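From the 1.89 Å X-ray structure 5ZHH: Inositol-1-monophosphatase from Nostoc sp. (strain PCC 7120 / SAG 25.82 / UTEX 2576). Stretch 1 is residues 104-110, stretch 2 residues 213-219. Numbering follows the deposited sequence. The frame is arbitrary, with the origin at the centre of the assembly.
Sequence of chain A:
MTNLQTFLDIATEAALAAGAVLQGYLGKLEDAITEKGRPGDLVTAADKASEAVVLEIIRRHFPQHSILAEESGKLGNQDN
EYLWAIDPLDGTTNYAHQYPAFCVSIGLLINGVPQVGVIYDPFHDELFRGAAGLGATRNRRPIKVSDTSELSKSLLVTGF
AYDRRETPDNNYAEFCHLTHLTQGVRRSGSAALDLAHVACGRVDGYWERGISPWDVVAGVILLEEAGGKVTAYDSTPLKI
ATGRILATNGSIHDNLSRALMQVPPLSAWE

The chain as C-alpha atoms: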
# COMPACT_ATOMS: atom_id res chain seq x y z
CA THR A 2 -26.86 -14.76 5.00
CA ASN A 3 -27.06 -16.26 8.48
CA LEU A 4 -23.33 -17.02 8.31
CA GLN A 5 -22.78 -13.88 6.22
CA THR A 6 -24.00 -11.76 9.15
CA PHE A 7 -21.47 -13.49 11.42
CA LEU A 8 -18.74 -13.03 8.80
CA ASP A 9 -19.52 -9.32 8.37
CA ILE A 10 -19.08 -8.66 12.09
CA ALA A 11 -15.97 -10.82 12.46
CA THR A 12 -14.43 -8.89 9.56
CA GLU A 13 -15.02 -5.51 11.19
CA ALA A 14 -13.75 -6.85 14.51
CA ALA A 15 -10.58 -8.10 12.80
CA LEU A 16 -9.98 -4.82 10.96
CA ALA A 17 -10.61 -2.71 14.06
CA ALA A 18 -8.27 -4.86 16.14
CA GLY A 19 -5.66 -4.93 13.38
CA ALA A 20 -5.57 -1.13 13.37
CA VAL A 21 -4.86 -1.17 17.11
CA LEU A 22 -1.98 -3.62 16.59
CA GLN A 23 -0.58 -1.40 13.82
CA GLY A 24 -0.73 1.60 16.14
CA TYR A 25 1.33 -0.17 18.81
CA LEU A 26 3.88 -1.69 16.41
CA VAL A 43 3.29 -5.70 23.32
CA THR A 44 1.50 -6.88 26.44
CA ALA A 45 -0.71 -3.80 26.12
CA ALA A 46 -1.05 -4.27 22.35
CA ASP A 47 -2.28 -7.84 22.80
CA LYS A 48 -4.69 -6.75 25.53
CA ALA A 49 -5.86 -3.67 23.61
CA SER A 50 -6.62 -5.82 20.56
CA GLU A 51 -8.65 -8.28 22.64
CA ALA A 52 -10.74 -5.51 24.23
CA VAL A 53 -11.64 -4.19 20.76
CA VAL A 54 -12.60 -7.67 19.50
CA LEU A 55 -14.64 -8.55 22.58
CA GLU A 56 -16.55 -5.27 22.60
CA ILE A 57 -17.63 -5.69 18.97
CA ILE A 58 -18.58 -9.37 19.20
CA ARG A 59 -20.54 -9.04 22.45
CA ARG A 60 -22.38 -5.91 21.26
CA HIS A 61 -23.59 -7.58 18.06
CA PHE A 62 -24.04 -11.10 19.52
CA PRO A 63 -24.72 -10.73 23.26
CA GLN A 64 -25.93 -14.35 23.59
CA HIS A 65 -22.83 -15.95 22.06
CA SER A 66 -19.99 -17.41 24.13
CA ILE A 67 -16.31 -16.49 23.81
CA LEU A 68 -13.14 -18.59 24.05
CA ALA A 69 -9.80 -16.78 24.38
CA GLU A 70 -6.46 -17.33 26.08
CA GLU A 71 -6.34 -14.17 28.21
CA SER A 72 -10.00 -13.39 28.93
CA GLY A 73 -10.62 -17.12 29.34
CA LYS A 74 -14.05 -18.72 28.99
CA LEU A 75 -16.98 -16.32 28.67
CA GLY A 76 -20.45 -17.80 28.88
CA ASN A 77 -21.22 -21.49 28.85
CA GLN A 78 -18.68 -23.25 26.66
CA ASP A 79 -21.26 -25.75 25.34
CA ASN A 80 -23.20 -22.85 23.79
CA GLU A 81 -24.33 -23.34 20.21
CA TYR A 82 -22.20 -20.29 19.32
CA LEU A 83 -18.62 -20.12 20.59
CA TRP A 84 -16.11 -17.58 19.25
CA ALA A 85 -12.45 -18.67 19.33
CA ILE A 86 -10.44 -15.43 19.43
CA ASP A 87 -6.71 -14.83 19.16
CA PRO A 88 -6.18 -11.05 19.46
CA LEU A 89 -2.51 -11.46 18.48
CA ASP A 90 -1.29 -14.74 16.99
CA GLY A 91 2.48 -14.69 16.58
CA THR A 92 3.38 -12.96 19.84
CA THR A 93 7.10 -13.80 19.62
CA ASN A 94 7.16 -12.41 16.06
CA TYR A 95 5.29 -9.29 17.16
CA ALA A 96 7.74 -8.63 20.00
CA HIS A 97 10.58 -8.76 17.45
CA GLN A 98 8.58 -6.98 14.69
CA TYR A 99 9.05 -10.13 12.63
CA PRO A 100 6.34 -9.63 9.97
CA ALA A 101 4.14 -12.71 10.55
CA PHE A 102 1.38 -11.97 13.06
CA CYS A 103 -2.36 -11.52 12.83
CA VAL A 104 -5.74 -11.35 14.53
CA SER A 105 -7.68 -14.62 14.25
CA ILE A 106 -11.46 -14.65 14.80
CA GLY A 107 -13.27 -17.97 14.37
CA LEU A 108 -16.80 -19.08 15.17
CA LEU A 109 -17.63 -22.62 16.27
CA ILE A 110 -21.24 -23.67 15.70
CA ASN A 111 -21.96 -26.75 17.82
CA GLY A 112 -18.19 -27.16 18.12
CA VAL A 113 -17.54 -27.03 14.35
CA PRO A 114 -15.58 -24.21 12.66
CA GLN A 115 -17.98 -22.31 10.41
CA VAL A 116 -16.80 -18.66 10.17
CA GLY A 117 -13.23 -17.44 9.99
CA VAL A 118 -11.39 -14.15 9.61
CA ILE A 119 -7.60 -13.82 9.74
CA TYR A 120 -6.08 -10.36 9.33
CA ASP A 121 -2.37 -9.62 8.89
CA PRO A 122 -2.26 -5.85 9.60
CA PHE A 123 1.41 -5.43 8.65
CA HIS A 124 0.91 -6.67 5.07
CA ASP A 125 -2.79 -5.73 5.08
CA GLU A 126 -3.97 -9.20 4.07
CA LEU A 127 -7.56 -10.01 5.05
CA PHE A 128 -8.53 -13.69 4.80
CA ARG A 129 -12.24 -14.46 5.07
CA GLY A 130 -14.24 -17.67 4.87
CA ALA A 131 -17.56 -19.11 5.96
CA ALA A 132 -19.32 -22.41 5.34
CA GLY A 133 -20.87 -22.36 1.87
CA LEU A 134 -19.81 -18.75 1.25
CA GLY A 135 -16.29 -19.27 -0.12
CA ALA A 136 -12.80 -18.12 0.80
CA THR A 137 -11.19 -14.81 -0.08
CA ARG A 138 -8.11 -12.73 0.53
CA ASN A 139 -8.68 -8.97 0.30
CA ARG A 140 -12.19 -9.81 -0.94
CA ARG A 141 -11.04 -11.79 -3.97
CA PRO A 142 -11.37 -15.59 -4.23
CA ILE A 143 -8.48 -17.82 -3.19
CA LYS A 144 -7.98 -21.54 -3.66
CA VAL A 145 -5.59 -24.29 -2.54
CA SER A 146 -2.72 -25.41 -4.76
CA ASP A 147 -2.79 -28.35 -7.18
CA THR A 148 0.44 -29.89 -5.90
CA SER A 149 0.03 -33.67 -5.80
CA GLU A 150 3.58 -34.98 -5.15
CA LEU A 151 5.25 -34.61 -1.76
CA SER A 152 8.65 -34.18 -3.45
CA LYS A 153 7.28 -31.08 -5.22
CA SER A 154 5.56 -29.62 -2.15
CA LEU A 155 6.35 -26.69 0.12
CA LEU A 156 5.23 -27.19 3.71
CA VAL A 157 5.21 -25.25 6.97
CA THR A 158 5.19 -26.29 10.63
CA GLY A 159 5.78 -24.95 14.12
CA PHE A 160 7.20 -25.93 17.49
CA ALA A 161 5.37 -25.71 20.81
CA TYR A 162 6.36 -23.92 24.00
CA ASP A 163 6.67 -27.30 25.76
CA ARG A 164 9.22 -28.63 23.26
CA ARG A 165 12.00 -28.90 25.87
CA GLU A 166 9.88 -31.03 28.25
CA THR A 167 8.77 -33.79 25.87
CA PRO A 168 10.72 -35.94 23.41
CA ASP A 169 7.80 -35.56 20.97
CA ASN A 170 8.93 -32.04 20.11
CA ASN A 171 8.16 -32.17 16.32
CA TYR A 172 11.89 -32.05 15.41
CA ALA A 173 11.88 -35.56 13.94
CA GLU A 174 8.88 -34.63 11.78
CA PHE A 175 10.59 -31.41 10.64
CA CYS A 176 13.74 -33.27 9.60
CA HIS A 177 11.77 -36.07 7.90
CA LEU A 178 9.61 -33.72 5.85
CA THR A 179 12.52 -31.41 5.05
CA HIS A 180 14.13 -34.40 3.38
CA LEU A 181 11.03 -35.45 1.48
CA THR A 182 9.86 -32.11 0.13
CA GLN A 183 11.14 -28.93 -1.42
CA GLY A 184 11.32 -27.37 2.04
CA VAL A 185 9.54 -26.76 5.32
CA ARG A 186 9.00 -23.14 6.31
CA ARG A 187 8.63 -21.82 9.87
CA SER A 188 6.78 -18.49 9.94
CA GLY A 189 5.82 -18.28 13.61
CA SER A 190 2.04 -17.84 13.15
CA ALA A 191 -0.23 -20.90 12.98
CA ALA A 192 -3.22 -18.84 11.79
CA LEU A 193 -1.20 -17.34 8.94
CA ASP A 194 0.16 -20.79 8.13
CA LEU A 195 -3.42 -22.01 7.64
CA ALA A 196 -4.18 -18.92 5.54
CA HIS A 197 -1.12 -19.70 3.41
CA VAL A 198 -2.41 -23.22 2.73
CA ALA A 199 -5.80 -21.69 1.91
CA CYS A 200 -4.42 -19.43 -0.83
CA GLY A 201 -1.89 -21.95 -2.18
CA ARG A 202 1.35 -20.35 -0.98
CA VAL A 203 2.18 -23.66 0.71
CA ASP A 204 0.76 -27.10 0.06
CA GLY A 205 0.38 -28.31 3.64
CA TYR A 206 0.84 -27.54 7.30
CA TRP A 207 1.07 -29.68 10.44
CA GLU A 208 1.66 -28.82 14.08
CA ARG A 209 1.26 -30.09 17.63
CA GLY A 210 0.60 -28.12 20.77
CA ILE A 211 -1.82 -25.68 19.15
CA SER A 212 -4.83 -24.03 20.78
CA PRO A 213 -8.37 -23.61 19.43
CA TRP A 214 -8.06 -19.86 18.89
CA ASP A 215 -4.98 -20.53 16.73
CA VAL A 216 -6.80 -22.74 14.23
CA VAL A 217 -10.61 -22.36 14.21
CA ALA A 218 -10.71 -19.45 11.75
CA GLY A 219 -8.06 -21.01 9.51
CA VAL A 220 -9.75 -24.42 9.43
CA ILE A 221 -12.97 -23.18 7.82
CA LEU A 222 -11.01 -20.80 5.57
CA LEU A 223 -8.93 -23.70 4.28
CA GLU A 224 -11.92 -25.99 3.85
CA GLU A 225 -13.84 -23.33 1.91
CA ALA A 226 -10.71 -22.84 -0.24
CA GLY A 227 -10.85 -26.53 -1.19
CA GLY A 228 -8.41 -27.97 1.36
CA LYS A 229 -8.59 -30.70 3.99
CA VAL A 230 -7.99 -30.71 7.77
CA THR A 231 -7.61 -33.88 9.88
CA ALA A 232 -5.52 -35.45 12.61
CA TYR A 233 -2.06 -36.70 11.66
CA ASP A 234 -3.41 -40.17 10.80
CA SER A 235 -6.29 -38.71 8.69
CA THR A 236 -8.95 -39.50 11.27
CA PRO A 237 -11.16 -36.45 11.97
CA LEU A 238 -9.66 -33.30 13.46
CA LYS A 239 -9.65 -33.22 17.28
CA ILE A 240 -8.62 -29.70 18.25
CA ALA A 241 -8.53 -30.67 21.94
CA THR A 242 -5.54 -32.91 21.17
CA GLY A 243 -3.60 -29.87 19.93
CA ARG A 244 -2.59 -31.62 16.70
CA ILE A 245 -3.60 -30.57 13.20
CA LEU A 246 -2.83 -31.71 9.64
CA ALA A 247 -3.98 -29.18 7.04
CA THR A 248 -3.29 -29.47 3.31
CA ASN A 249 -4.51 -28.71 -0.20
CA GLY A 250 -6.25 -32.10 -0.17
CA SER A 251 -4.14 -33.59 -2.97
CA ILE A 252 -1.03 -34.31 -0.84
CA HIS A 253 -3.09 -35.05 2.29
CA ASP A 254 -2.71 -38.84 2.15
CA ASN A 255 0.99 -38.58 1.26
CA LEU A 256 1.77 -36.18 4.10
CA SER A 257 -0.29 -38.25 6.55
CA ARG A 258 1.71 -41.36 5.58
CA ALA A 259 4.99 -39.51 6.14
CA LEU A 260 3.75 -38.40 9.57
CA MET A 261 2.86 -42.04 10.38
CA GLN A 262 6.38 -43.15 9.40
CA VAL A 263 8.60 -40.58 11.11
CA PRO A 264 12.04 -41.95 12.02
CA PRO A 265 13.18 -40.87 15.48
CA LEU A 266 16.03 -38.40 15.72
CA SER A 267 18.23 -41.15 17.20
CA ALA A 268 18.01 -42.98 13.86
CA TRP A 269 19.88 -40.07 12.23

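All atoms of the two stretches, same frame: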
# COMPACT_ATOMS: atom_id res chain seq x y z
N VAL A 104 -4.57 -11.12 13.69
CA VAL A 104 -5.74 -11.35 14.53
C VAL A 104 -6.50 -12.51 13.90
O VAL A 104 -6.67 -12.55 12.68
CB VAL A 104 -6.62 -10.08 14.61
CG1 VAL A 104 -7.79 -10.29 15.57
CG2 VAL A 104 -5.79 -8.88 15.02
N SER A 105 -6.92 -13.47 14.73
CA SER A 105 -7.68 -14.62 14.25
C SER A 105 -9.01 -14.65 14.99
O SER A 105 -9.03 -14.67 16.23
CB SER A 105 -6.90 -15.93 14.48
OG SER A 105 -7.62 -17.05 14.00
N ILE A 106 -10.11 -14.67 14.24
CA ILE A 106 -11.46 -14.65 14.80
C ILE A 106 -12.25 -15.78 14.14
O ILE A 106 -12.61 -15.67 12.96
CB ILE A 106 -12.16 -13.31 14.59
CG1 ILE A 106 -11.35 -12.19 15.25
CG2 ILE A 106 -13.58 -13.35 15.12
CD1 ILE A 106 -11.93 -10.81 15.04
N GLY A 107 -12.54 -16.83 14.89
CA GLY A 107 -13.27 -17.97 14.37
C GLY A 107 -14.52 -18.22 15.18
O GLY A 107 -14.57 -17.94 16.38
N LEU A 108 -15.55 -18.74 14.51
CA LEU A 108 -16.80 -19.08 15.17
C LEU A 108 -17.03 -20.57 15.05
O LEU A 108 -17.04 -21.11 13.94
CB LEU A 108 -17.98 -18.30 14.58
CG LEU A 108 -19.35 -18.75 15.11
CD1 LEU A 108 -19.44 -18.52 16.62
CD2 LEU A 108 -20.49 -18.04 14.39
N LEU A 109 -17.21 -21.23 16.20
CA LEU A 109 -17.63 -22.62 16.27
C LEU A 109 -19.14 -22.67 16.45
O LEU A 109 -19.69 -22.03 17.36
CB LEU A 109 -16.95 -23.34 17.44
CG LEU A 109 -15.42 -23.46 17.47
CD1 LEU A 109 -14.94 -23.68 18.90
CD2 LEU A 109 -14.94 -24.60 16.57
N ILE A 110 -19.81 -23.41 15.58
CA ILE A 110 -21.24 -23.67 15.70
C ILE A 110 -21.40 -25.14 16.06
O ILE A 110 -21.05 -26.03 15.26
CB ILE A 110 -22.01 -23.29 14.43
CG1 ILE A 110 -21.80 -21.80 14.14
CG2 ILE A 110 -23.49 -23.62 14.59
CD1 ILE A 110 -22.49 -21.30 12.88
N PRO A 213 -7.23 -23.83 20.33
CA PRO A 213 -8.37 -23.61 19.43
C PRO A 213 -8.36 -22.25 18.76
O PRO A 213 -8.61 -22.16 17.55
CB PRO A 213 -9.58 -23.76 20.37
CG PRO A 213 -9.10 -24.64 21.46
CD PRO A 213 -7.66 -24.27 21.67
N TRP A 214 -8.03 -21.19 19.50
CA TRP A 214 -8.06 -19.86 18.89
C TRP A 214 -6.99 -19.70 17.81
O TRP A 214 -7.12 -18.81 16.97
CB TRP A 214 -7.87 -18.79 19.97
CG TRP A 214 -6.80 -19.12 20.94
CD1 TRP A 214 -5.46 -18.88 20.81
CD2 TRP A 214 -6.97 -19.74 22.22
NE1 TRP A 214 -4.78 -19.32 21.92
CE2 TRP A 214 -5.69 -19.85 22.80
CE3 TRP A 214 -8.08 -20.22 22.92
CZ2 TRP A 214 -5.49 -20.43 24.06
CZ3 TRP A 214 -7.88 -20.78 24.17
CH2 TRP A 214 -6.59 -20.88 24.72
N ASP A 215 -5.98 -20.58 17.79
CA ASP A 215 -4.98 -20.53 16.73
C ASP A 215 -5.52 -21.05 15.40
O ASP A 215 -5.00 -20.67 14.35
CB ASP A 215 -3.74 -21.37 17.09
CG ASP A 215 -2.96 -20.82 18.29
OD1 ASP A 215 -2.95 -19.59 18.51
OD2 ASP A 215 -2.31 -21.65 18.98
N VAL A 216 -6.50 -21.96 15.42
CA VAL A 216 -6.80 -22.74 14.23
C VAL A 216 -8.24 -22.64 13.75
O VAL A 216 -8.50 -22.94 12.58
CB VAL A 216 -6.42 -24.23 14.43
CG1 VAL A 216 -4.93 -24.36 14.78
CG2 VAL A 216 -7.28 -24.87 15.51
N VAL A 217 -9.20 -22.25 14.60
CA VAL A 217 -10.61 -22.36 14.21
C VAL A 217 -10.90 -21.54 12.96
O VAL A 217 -11.49 -22.04 11.99
CB VAL A 217 -11.52 -21.94 15.38
CG1 VAL A 217 -12.95 -21.69 14.89
CG2 VAL A 217 -11.52 -23.02 16.45
N ALA A 218 -10.46 -20.28 12.93
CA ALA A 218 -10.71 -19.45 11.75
C ALA A 218 -10.03 -20.03 10.51
O ALA A 218 -10.64 -20.08 9.43
CB ALA A 218 -10.22 -18.02 11.99
N GLY A 219 -8.79 -20.49 10.65
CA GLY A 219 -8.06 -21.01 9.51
C GLY A 219 -8.62 -22.32 8.98
O GLY A 219 -8.52 -22.60 7.79
O HOH W 1 -6.97 -19.64 12.81
O HOH W 2 -9.53 -18.41 15.63

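Helix 213-219 crosses strand 104-110 at 75°, with the two axes 6.2 Å apart at their closest. So short a distance leaves room for little more than glycine, alanine, serine and the tips of branched side chains, and that is largely what the contact is made of.

Pro213 stays clear of the strand, but its carbonyl gives the turn its frame: Pro213 O accepts from Val216 N and from Val217 N, both at 3.0 Å.

Trp214 contributes backbone rather than ring. Its CB points sideways and the indole leads away, so the atom that matters is the carbonyl oxygen. Trp214 O lies 3.5 Å from Ser105 OG, and water 2 joins the two more surely, donating to Trp214 O at 2.8 Å and accepting from Ser105 OG at 2.9 Å. The same water accepts a weak bond from Ala218 N at 3.4 Å.

Asp215 likewise turns its side chain away and offers its carbonyl. Water 1 donates to Asp215 O at 2.7 Å and to Ser105 OG at 2.9 Å, and accepts from Gly219 N at 2.9 Å. The helix is kinked at Ala218 and Gly219, whose amides lack bonds to the preceding turn; the waters occupy those amides and the carbonyls of Trp214 and Asp215, while Ser105, its chi1 at t, serves both waters with one small hydroxyl. A buried serine pointing toward the helix thus ties the strand to the break in it.

Val216 points away and makes no contact with the strand.

Val217 points toward the strand and has the most area covered of any residue here. Val217 CG1 rests 3.8 Å from Gly107 CA, and Val217 CG2 meets Leu109 CD2 at 3.8 Å. Leu109 starts sideways from the backbone, but the end of its side chain comes nearer, letting a residue at the edge of the contact extend the apolar patch.

Ala218 sits at the tightest point, Ala218 CA being 4.0 Å from Gly107 CA. Ala218 CB packs 3.4 Å from Ser105 OG, 3.5 Å from Ile106 O and 3.9 Å from Gly107 CA. Glycine suits the strand side: an ideal CB on Gly107 would fall 2.6 Å from both Val217 CG1 and Ala218 N, a clash with each. Ile106 and Leu108, alternating with Ser105 and Gly107, direct their side chains away.

Gly219 has no direct contact with the strand; its amide N is a donor to water 1.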